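Side-chain contacts in S-adenosylmethionine-dependent methyltransferase (Clostridium acetobutylicum, PDB 1Y8C), which probably transfers methyl groups from S-adenosylmethionine to a substrate that has not been identified: residues 207-212 against 217-222; 183-188 against 192-197. All coordinates share one frame; numbering follows the deposited sequence.

Contact 1 of 2, residues 207-212 against 217-222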
ATOM      1  N   ASP A 207      -6.000   9.521 -15.317  1.00 69.91           N
ATOM      2  CA  ASP A 207      -6.335  10.374 -14.177  1.00 69.08           C
ATOM      3  C   ASP A 207      -5.193  10.447 -13.174  1.00 67.56           C
ATOM      4  O   ASP A 207      -4.927  11.498 -12.598  1.00 65.94           O
ATOM      5  CB  ASP A 207      -7.568   9.834 -13.458  1.00 70.16           C
ATOM      6  CG  ASP A 207      -8.808   9.868 -14.319  1.00 71.69           C
ATOM      7  OD1 ASP A 207      -9.738   9.073 -14.028  1.00 73.54           O
ATOM      8  OD2 ASP A 207      -8.853  10.686 -15.273  1.00 67.32           O
ATOM      9  N   ILE A 208      -4.538   9.318 -12.948  1.00 66.11           N
ATOM     10  CA  ILE A 208      -3.438   9.285 -12.010  1.00 65.99           C
ATOM     11  C   ILE A 208      -2.300  10.143 -12.539  1.00 67.81           C
ATOM     12  O   ILE A 208      -1.728  10.958 -11.816  1.00 66.64           O
ATOM     13  CB  ILE A 208      -2.930   7.851 -11.802  1.00 64.04           C
ATOM     14  CG1 ILE A 208      -3.984   7.031 -11.054  1.00 62.38           C
ATOM     15  CG2 ILE A 208      -1.605   7.877 -11.044  1.00 62.29           C
ATOM     16  CD1 ILE A 208      -4.213   7.468  -9.616  1.00 58.78           C
ATOM     17  N   GLU A 209      -1.972   9.945 -13.810  1.00 69.43           N
ATOM     18  CA  GLU A 209      -0.904  10.693 -14.441  1.00 70.10           C
ATOM     19  C   GLU A 209      -1.161  12.189 -14.318  1.00 70.44           C
ATOM     20  O   GLU A 209      -0.244  12.956 -14.013  1.00 70.32           O
ATOM     21  CB  GLU A 209      -0.777  10.268 -15.906  1.00 71.79           C
ATOM     22  CG  GLU A 209       0.327   9.222 -16.127  1.00 77.01           C
ATOM     23  CD  GLU A 209      -0.166   7.872 -16.660  1.00 77.60           C
ATOM     24  OE1 GLU A 209      -0.614   7.813 -17.828  1.00 77.65           O
ATOM     25  OE2 GLU A 209      -0.092   6.872 -15.908  1.00 76.37           O
ATOM     26  N   LYS A 210      -2.409  12.602 -14.530  1.00 70.26           N
ATOM     27  CA  LYS A 210      -2.766  14.016 -14.424  1.00 70.43           C
ATOM     28  C   LYS A 210      -2.592  14.500 -12.976  1.00 68.78           C
ATOM     29  O   LYS A 210      -1.925  15.500 -12.731  1.00 67.76           O
ATOM     30  CB  LYS A 210      -4.210  14.240 -14.892  1.00 72.24           C
ATOM     31  CG  LYS A 210      -4.574  15.716 -15.075  1.00 76.57           C
ATOM     32  CD  LYS A 210      -5.983  15.929 -15.646  1.00 79.32           C
ATOM     33  CE  LYS A 210      -7.085  15.718 -14.607  1.00 82.03           C
ATOM     34  NZ  LYS A 210      -7.088  16.757 -13.522  1.00 84.35           N
ATOM     35  N   TYR A 211      -3.183  13.775 -12.027  1.00 67.78           N
ATOM     36  CA  TYR A 211      -3.085  14.127 -10.615  1.00 67.43           C
ATOM     37  C   TYR A 211      -1.642  14.143 -10.130  1.00 67.19           C
ATOM     38  O   TYR A 211      -1.294  14.900  -9.228  1.00 65.38           O
ATOM     39  CB  TYR A 211      -3.903  13.149  -9.773  1.00 69.53           C
ATOM     40  CG  TYR A 211      -5.384  13.149 -10.094  1.00 73.33           C
ATOM     41  CD1 TYR A 211      -6.205  12.089  -9.698  1.00 73.32           C
ATOM     42  CD2 TYR A 211      -5.969  14.216 -10.781  1.00 74.85           C
ATOM     43  CE1 TYR A 211      -7.571  12.095  -9.982  1.00 76.19           C
ATOM     44  CE2 TYR A 211      -7.332  14.232 -11.067  1.00 76.71           C
ATOM     45  CZ  TYR A 211      -8.131  13.170 -10.664  1.00 76.79           C
ATOM     46  OH  TYR A 211      -9.488  13.206 -10.919  1.00 77.07           O
ATOM     47  N   LEU A 212      -0.800  13.301 -10.716  1.00 67.84           N
ATOM     48  CA  LEU A 212       0.600  13.272 -10.326  1.00 68.58           C
ATOM     49  C   LEU A 212       1.244  14.587 -10.715  1.00 71.07           C
ATOM     50  O   LEU A 212       1.857  15.249  -9.883  1.00 71.14           O
ATOM     51  CB  LEU A 212       1.338  12.130 -11.019  1.00 67.69           C
ATOM     52  CG  LEU A 212       1.301  10.764 -10.342  1.00 66.47           C
ATOM     53  CD1 LEU A 212       2.073   9.775 -11.189  1.00 66.39           C
ATOM     54  CD2 LEU A 212       1.900  10.857  -8.953  1.00 65.45           C
ATOM     55  N   LEU A 217       5.044  16.052  -9.563  1.00 71.80           N
ATOM     56  CA  LEU A 217       5.812  14.812  -9.574  1.00 70.17           C
ATOM     57  C   LEU A 217       5.960  14.273 -11.003  1.00 71.15           C
ATOM     58  O   LEU A 217       5.006  14.291 -11.773  1.00 71.20           O
ATOM     59  CB  LEU A 217       5.118  13.782  -8.690  1.00 67.10           C
ATOM     60  CG  LEU A 217       5.084  14.165  -7.213  1.00 65.45           C
ATOM     61  CD1 LEU A 217       4.246  13.176  -6.423  1.00 63.65           C
ATOM     62  CD2 LEU A 217       6.502  14.208  -6.688  1.00 65.05           C
ATOM     63  N   ASN A 218       7.153  13.804 -11.359  1.00 71.37           N
ATOM     64  CA  ASN A 218       7.406  13.264 -12.699  1.00 72.57           C
ATOM     65  C   ASN A 218       7.493  11.729 -12.667  1.00 71.02           C
ATOM     66  O   ASN A 218       8.061  11.146 -11.737  1.00 70.36           O
ATOM     67  CB  ASN A 218       8.712  13.858 -13.267  1.00 76.92           C
ATOM     68  CG  ASN A 218       9.038  13.352 -14.678  1.00 81.58           C
ATOM     69  OD1 ASN A 218       8.260  13.548 -15.620  1.00 83.59           O
ATOM     70  ND2 ASN A 218      10.198  12.701 -14.825  1.00 83.30           N
ATOM     71  N   ILE A 219       6.933  11.076 -13.684  1.00 69.18           N
ATOM     72  CA  ILE A 219       6.956   9.614 -13.743  1.00 68.16           C
ATOM     73  C   ILE A 219       8.286   9.075 -14.259  1.00 67.33           C
ATOM     74  O   ILE A 219       8.764   9.471 -15.322  1.00 67.97           O
ATOM     75  CB  ILE A 219       5.810   9.066 -14.632  1.00 67.17           C
ATOM     76  CG1 ILE A 219       4.460   9.528 -14.088  1.00 66.39           C
ATOM     77  CG2 ILE A 219       5.834   7.541 -14.643  1.00 64.42           C
ATOM     78  CD1 ILE A 219       3.290   9.064 -14.909  1.00 67.32           C
ATOM     79  N   LEU A 220       8.882   8.170 -13.490  1.00 66.82           N
ATOM     80  CA  LEU A 220      10.162   7.576 -13.854  1.00 66.60           C
ATOM     81  C   LEU A 220       9.943   6.186 -14.434  1.00 66.33           C
ATOM     82  O   LEU A 220      10.811   5.630 -15.105  1.00 67.33           O
ATOM     83  CB  LEU A 220      11.071   7.490 -12.624  1.00 66.76           C
ATOM     84  CG  LEU A 220      12.322   8.379 -12.618  1.00 68.83           C
ATOM     85  CD1 LEU A 220      11.955   9.827 -12.914  1.00 67.78           C
ATOM     86  CD2 LEU A 220      13.006   8.269 -11.272  1.00 68.12           C
ATOM     87  N   ASP A 221       8.777   5.620 -14.171  1.00 66.05           N
ATOM     88  CA  ASP A 221       8.473   4.309 -14.686  1.00 65.19           C
ATOM     89  C   ASP A 221       7.103   3.879 -14.217  1.00 64.19           C
ATOM     90  O   ASP A 221       6.670   4.236 -13.126  1.00 62.50           O
ATOM     91  CB  ASP A 221       9.523   3.291 -14.238  1.00 68.54           C
ATOM     92  CG  ASP A 221       9.813   2.239 -15.313  1.00 73.38           C
ATOM     93  OD1 ASP A 221       8.867   1.835 -16.031  1.00 74.03           O
ATOM     94  OD2 ASP A 221      10.984   1.811 -15.425  1.00 74.48           O
ATOM     95  N   LYS A 222       6.428   3.121 -15.076  1.00 63.03           N
ATOM     96  CA  LYS A 222       5.099   2.597 -14.816  1.00 60.68           C
ATOM     97  C   LYS A 222       5.113   1.133 -15.250  1.00 61.24           C
ATOM     98  O   LYS A 222       5.012   0.829 -16.443  1.00 61.68           O
ATOM     99  CB  LYS A 222       4.059   3.369 -15.625  1.00 58.41           C
ATOM    100  CG  LYS A 222       2.647   2.898 -15.355  1.00 59.22           C
ATOM    101  CD  LYS A 222       1.587   3.771 -16.011  1.00 61.79           C
ATOM    102  CE  LYS A 222       1.672   3.751 -17.536  1.00 62.60           C
ATOM    103  NZ  LYS A 222       0.509   4.458 -18.166  1.00 63.61           N
TER

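Contact 2 of 2, residues 183-188 against 192-197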
ATOM      1  N   PHE A 183     -14.902 -12.516   8.042  1.00 55.40           N
ATOM      2  CA  PHE A 183     -13.946 -13.585   8.266  1.00 55.81           C
ATOM      3  C   PHE A 183     -14.309 -14.329   9.519  1.00 55.37           C
ATOM      4  O   PHE A 183     -14.895 -13.773  10.432  1.00 55.68           O
ATOM      5  CB  PHE A 183     -12.525 -13.046   8.460  1.00 56.96           C
ATOM      6  CG  PHE A 183     -11.844 -12.656   7.197  1.00 57.14           C
ATOM      7  CD1 PHE A 183     -11.897 -11.341   6.740  1.00 57.33           C
ATOM      8  CD2 PHE A 183     -11.177 -13.612   6.440  1.00 56.71           C
ATOM      9  CE1 PHE A 183     -11.295 -10.983   5.543  1.00 57.05           C
ATOM     10  CE2 PHE A 183     -10.574 -13.271   5.246  1.00 58.55           C
ATOM     11  CZ  PHE A 183     -10.631 -11.949   4.789  1.00 58.79           C
ATOM     12  N   PHE A 184     -13.952 -15.600   9.544  1.00 57.53           N
ATOM     13  CA  PHE A 184     -14.162 -16.450  10.699  1.00 57.29           C
ATOM     14  C   PHE A 184     -12.867 -17.228  10.761  1.00 58.86           C
ATOM     15  O   PHE A 184     -12.579 -18.022   9.875  1.00 57.43           O
ATOM     16  CB  PHE A 184     -15.335 -17.395  10.475  1.00 55.74           C
ATOM     17  CG  PHE A 184     -16.661 -16.787  10.786  1.00 55.55           C
ATOM     18  CD1 PHE A 184     -17.485 -16.322   9.770  1.00 53.87           C
ATOM     19  CD2 PHE A 184     -17.081 -16.659  12.110  1.00 53.76           C
ATOM     20  CE1 PHE A 184     -18.714 -15.733  10.069  1.00 51.87           C
ATOM     21  CE2 PHE A 184     -18.305 -16.075  12.421  1.00 51.21           C
ATOM     22  CZ  PHE A 184     -19.125 -15.608  11.403  1.00 52.25           C
ATOM     23  N   VAL A 185     -12.069 -16.966  11.785  1.00 62.24           N
ATOM     24  CA  VAL A 185     -10.796 -17.650  11.922  1.00 66.98           C
ATOM     25  C   VAL A 185     -10.826 -18.668  13.047  1.00 70.35           C
ATOM     26  O   VAL A 185     -11.366 -18.405  14.120  1.00 70.68           O
ATOM     27  CB  VAL A 185      -9.658 -16.661  12.196  1.00 67.42           C
ATOM     28  CG1 VAL A 185      -8.330 -17.402  12.241  1.00 68.70           C
ATOM     29  CG2 VAL A 185      -9.632 -15.587  11.112  1.00 67.73           C
ATOM     30  N   ARG A 186     -10.243 -19.835  12.792  1.00 75.07           N
ATOM     31  CA  ARG A 186     -10.191 -20.905  13.785  1.00 78.92           C
ATOM     32  C   ARG A 186      -9.318 -20.504  14.973  1.00 80.27           C
ATOM     33  O   ARG A 186      -8.261 -19.900  14.802  1.00 79.35           O
ATOM     34  CB  ARG A 186      -9.617 -22.177  13.150  1.00 82.06           C
ATOM     35  CG  ARG A 186     -10.603 -23.327  13.005  1.00 85.10           C
ATOM     36  CD  ARG A 186     -10.939 -23.946  14.352  1.00 88.21           C
ATOM     37  NE  ARG A 186      -9.761 -24.489  15.029  1.00 91.38           N
ATOM     38  CZ  ARG A 186      -8.978 -25.448  14.536  1.00 92.29           C
ATOM     39  NH1 ARG A 186      -9.239 -25.983  13.347  1.00 91.06           N
ATOM     40  NH2 ARG A 186      -7.933 -25.881  15.238  1.00 92.41           N
ATOM     41  N   ASP A 187      -9.768 -20.847  16.172  1.00 82.42           N
ATOM     42  CA  ASP A 187      -9.028 -20.550  17.395  1.00 84.76           C
ATOM     43  C   ASP A 187      -9.266 -21.713  18.349  1.00 85.60           C
ATOM     44  O   ASP A 187      -9.603 -21.522  19.521  1.00 85.93           O
ATOM     45  CB  ASP A 187      -9.519 -19.234  18.012  1.00 87.35           C
ATOM     46  CG  ASP A 187      -8.688 -18.797  19.215  1.00 90.52           C
ATOM     47  OD1 ASP A 187      -7.439 -18.823  19.128  1.00 90.66           O
ATOM     48  OD2 ASP A 187      -9.284 -18.397  20.244  1.00 93.43           O
ATOM     49  N   GLY A 188      -9.104 -22.925  17.823  1.00 85.51           N
ATOM     50  CA  GLY A 188      -9.322 -24.114  18.623  1.00 85.70           C
ATOM     51  C   GLY A 188     -10.705 -24.692  18.393  1.00 85.79           C
ATOM     52  O   GLY A 188     -11.034 -25.105  17.285  1.00 84.86           O
ATOM     53  N   LYS A 192     -13.316 -16.864  15.733  1.00 72.31           N
ATOM     54  CA  LYS A 192     -13.403 -15.447  16.040  1.00 72.14           C
ATOM     55  C   LYS A 192     -13.790 -14.743  14.750  1.00 69.60           C
ATOM     56  O   LYS A 192     -13.227 -15.020  13.690  1.00 69.42           O
ATOM     57  CB  LYS A 192     -12.069 -14.904  16.572  1.00 74.84           C
ATOM     58  CG  LYS A 192     -12.158 -13.438  17.011  1.00 78.63           C
ATOM     59  CD  LYS A 192     -11.099 -13.057  18.050  1.00 82.32           C
ATOM     60  CE  LYS A 192      -9.697 -12.941  17.449  1.00 84.07           C
ATOM     61  NZ  LYS A 192      -8.643 -12.628  18.475  1.00 84.45           N
ATOM     62  N   ARG A 193     -14.761 -13.842  14.835  1.00 67.81           N
ATOM     63  CA  ARG A 193     -15.219 -13.125  13.653  1.00 67.62           C
ATOM     64  C   ARG A 193     -14.442 -11.832  13.365  1.00 68.57           C
ATOM     65  O   ARG A 193     -13.908 -11.196  14.272  1.00 68.80           O
ATOM     66  CB  ARG A 193     -16.716 -12.834  13.793  1.00 64.40           C
ATOM     67  CG  ARG A 193     -17.334 -12.131  12.607  1.00 63.95           C
ATOM     68  CD  ARG A 193     -18.865 -12.223  12.626  1.00 63.35           C
ATOM     69  NE  ARG A 193     -19.449 -11.615  11.430  1.00 61.69           N
ATOM     70  CZ  ARG A 193     -20.724 -11.723  11.072  1.00 62.89           C
ATOM     71  NH1 ARG A 193     -21.564 -12.417  11.820  1.00 63.99           N
ATOM     72  NH2 ARG A 193     -21.157 -11.137   9.958  1.00 61.84           N
ATOM     73  N   PHE A 194     -14.369 -11.476  12.085  1.00 69.37           N
ATOM     74  CA  PHE A 194     -13.688 -10.270  11.622  1.00 69.69           C
ATOM     75  C   PHE A 194     -14.447  -9.646  10.461  1.00 68.96           C
ATOM     76  O   PHE A 194     -14.351 -10.128   9.340  1.00 70.03           O
ATOM     77  CB  PHE A 194     -12.274 -10.574  11.115  1.00 73.56           C
ATOM     78  CG  PHE A 194     -11.284 -10.895  12.189  1.00 76.96           C
ATOM     79  CD1 PHE A 194     -11.254 -12.159  12.770  1.00 78.81           C
ATOM     80  CD2 PHE A 194     -10.367  -9.937  12.611  1.00 78.21           C
ATOM     81  CE1 PHE A 194     -10.317 -12.467  13.751  1.00 81.22           C
ATOM     82  CE2 PHE A 194      -9.429 -10.234  13.592  1.00 80.61           C
ATOM     83  CZ  PHE A 194      -9.403 -11.502  14.167  1.00 81.39           C
ATOM     84  N   ASP A 195     -15.193  -8.577  10.710  1.00 68.16           N
ATOM     85  CA  ASP A 195     -15.925  -7.924   9.632  1.00 68.04           C
ATOM     86  C   ASP A 195     -15.128  -6.766   9.051  1.00 67.73           C
ATOM     87  O   ASP A 195     -14.919  -5.771   9.727  1.00 70.21           O
ATOM     88  CB  ASP A 195     -17.267  -7.398  10.139  1.00 67.00           C
ATOM     89  CG  ASP A 195     -18.173  -8.500  10.637  1.00 68.75           C
ATOM     90  OD1 ASP A 195     -18.286  -9.532   9.940  1.00 67.56           O
ATOM     91  OD2 ASP A 195     -18.784  -8.331  11.719  1.00 70.09           O
ATOM     92  N   GLU A 196     -14.687  -6.888   7.802  1.00 69.06           N
ATOM     93  CA  GLU A 196     -13.928  -5.816   7.157  1.00 69.60           C
ATOM     94  C   GLU A 196     -14.755  -5.196   6.045  1.00 69.69           C
ATOM     95  O   GLU A 196     -15.338  -5.899   5.220  1.00 70.59           O
ATOM     96  CB  GLU A 196     -12.623  -6.345   6.557  1.00 70.48           C
ATOM     97  CG  GLU A 196     -11.631  -6.921   7.567  1.00 74.05           C
ATOM     98  CD  GLU A 196     -10.861  -5.861   8.345  1.00 75.05           C
ATOM     99  OE1 GLU A 196     -10.083  -5.109   7.717  1.00 75.76           O
ATOM    100  OE2 GLU A 196     -11.031  -5.787   9.583  1.00 74.63           O
ATOM    101  N   GLU A 197     -14.803  -3.871   6.026  1.00 70.34           N
ATOM    102  CA  GLU A 197     -15.547  -3.150   5.009  1.00 70.54           C
ATOM    103  C   GLU A 197     -14.691  -2.007   4.485  1.00 69.64           C
ATOM    104  O   GLU A 197     -14.453  -1.025   5.184  1.00 69.86           O
ATOM    105  CB  GLU A 197     -16.851  -2.621   5.600  1.00 71.92           C
ATOM    106  CG  GLU A 197     -17.659  -1.770   4.641  1.00 78.22           C
ATOM    107  CD  GLU A 197     -19.054  -1.448   5.163  1.00 83.30           C
ATOM    108  OE1 GLU A 197     -19.708  -0.543   4.583  1.00 85.10           O
ATOM    109  OE2 GLU A 197     -19.503  -2.100   6.141  1.00 83.48           O
TER

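Contact 1 of 2, residues 207-212 against 217-222
Helix 207-212 runs roughly antiparallel to strand 217-219, their axes 8.5 Å apart at closest and 140° between their directions, and the two backbones come nearest where Leu-212 lies beside Leu-217. There Leu-217 N gives a weak hydrogen bond, 3.3 Å, to Leu-212 O, joining the last turn of the helix to the first residue of the strand. Next to this link the leucines meet through methyl groups: CD2 of Leu-212 stands 4.2 Å from CD1 of Leu-217, the two side chains crossing at about a right angle. The other methyl of Leu-212 is turned to the next residue facing the helix, with CD1 3.8 Å from CG1 of Ile-219. One branched side chain thus bridges two strand residues, while Asn-218 between them points away. The segment 217-222 belongs to the edge strand of the seven-stranded Rossmann-like methyltransferase sheet, in the order 3-2-1-4-5-7-6, and helix 205-214 covers one face of this strand. Leu-220 and Asp-221 share one partner, Leu-241 of strand 237-244, which makes a classic bulge that turns the strand and sets Lys-222 facing the helix again. Ile-219 has CG1 beside its backbone N (chi1 -59°) and an extended end, which carries CD1 onto the aliphatic part of Glu-209. The Glu-209 chain bends at chi2, 118°, and brings its carboxylate to Lys-222, whose own chain bends at chi3. OE2 of Glu-209 and NZ of Lys-222 form a long salt bridge of 3.4 Å, weak as a hydrogen bond. Each charge has a stronger partner: OE2 of Glu-209 accepts from the hydroxyl of Tyr-240, and NZ of Lys-222 pairs with Glu-205, so the ammonium is paired with two carboxylates of one helix.

Contact 2 of 2, residues 183-188 against 192-197
Phe-183 and Phe-194 form a hydrogen-bonded antiparallel pair in the beta hairpin of strands 176-186 and 191-201, at the edge of the four-stranded antiparallel sheet. Both backbone polar groups of each are used: Phe-183 N donates to Phe-194 O at 2.8 Å, and Phe-194 N returns a bond to Phe-183 O at 2.9 Å. In each, the donor stands well above the carbonyl plane. Val-185 and Lys-192 repeat the two-bond pattern, and here Lys-192 N lies in the carbonyl plane of Val-185. Carbonyls also take up CA-H donors: Arg-193 CA approaches Phe-183 O, and Phe-184 CA approaches Lys-192 O. On the face carrying Phe-183, Val-185 and Phe-194, the CB atoms of the two phenylalanines touch at 3.6 Å and CG2 of Val-185 reaches the CD1 side of the Phe-194 ring; Phe-6 of helix 3-15 stacks on Phe-194 and meets Phe-183 edge-to-face. The other face carries the non-hydrogen-bonded pair Phe-184 and Arg-193. With chi1 at -178°, Arg-193 sends CG away from its backbone N, and the extended chain lays CG over one face of the Phe-184 ring, with CD 3.6 Å from CZ of Phe-184. Arg-193 NE donates to OD1 of Asp-195 at 2.8 Å, on the syn lone pair of that oxygen, which also bonds OG of Ser-182.

From the N terminus, contact 2 comes first: strand 176-186 turns back at its end, and 192-197 lies down against 183-188, closing a short hairpin loop in the four-stranded antiparallel sheet. The chain then runs out along strand 191-201 and passes through a short connection into helix 205-214. Contact 1 closes the second short loop, where the chain leaves this helix and returns as strand 217-224 at the edge of the Rossmann-like sheet. The two loops follow in series, neither nested nor crossed. The centres of the two contacts are about 38 Å apart, on opposite sides of the chain's centre, and their nearest atoms about 20 Å apart: one pairing is within the antiparallel sheet, the other joins a helix to the seven-stranded sheet.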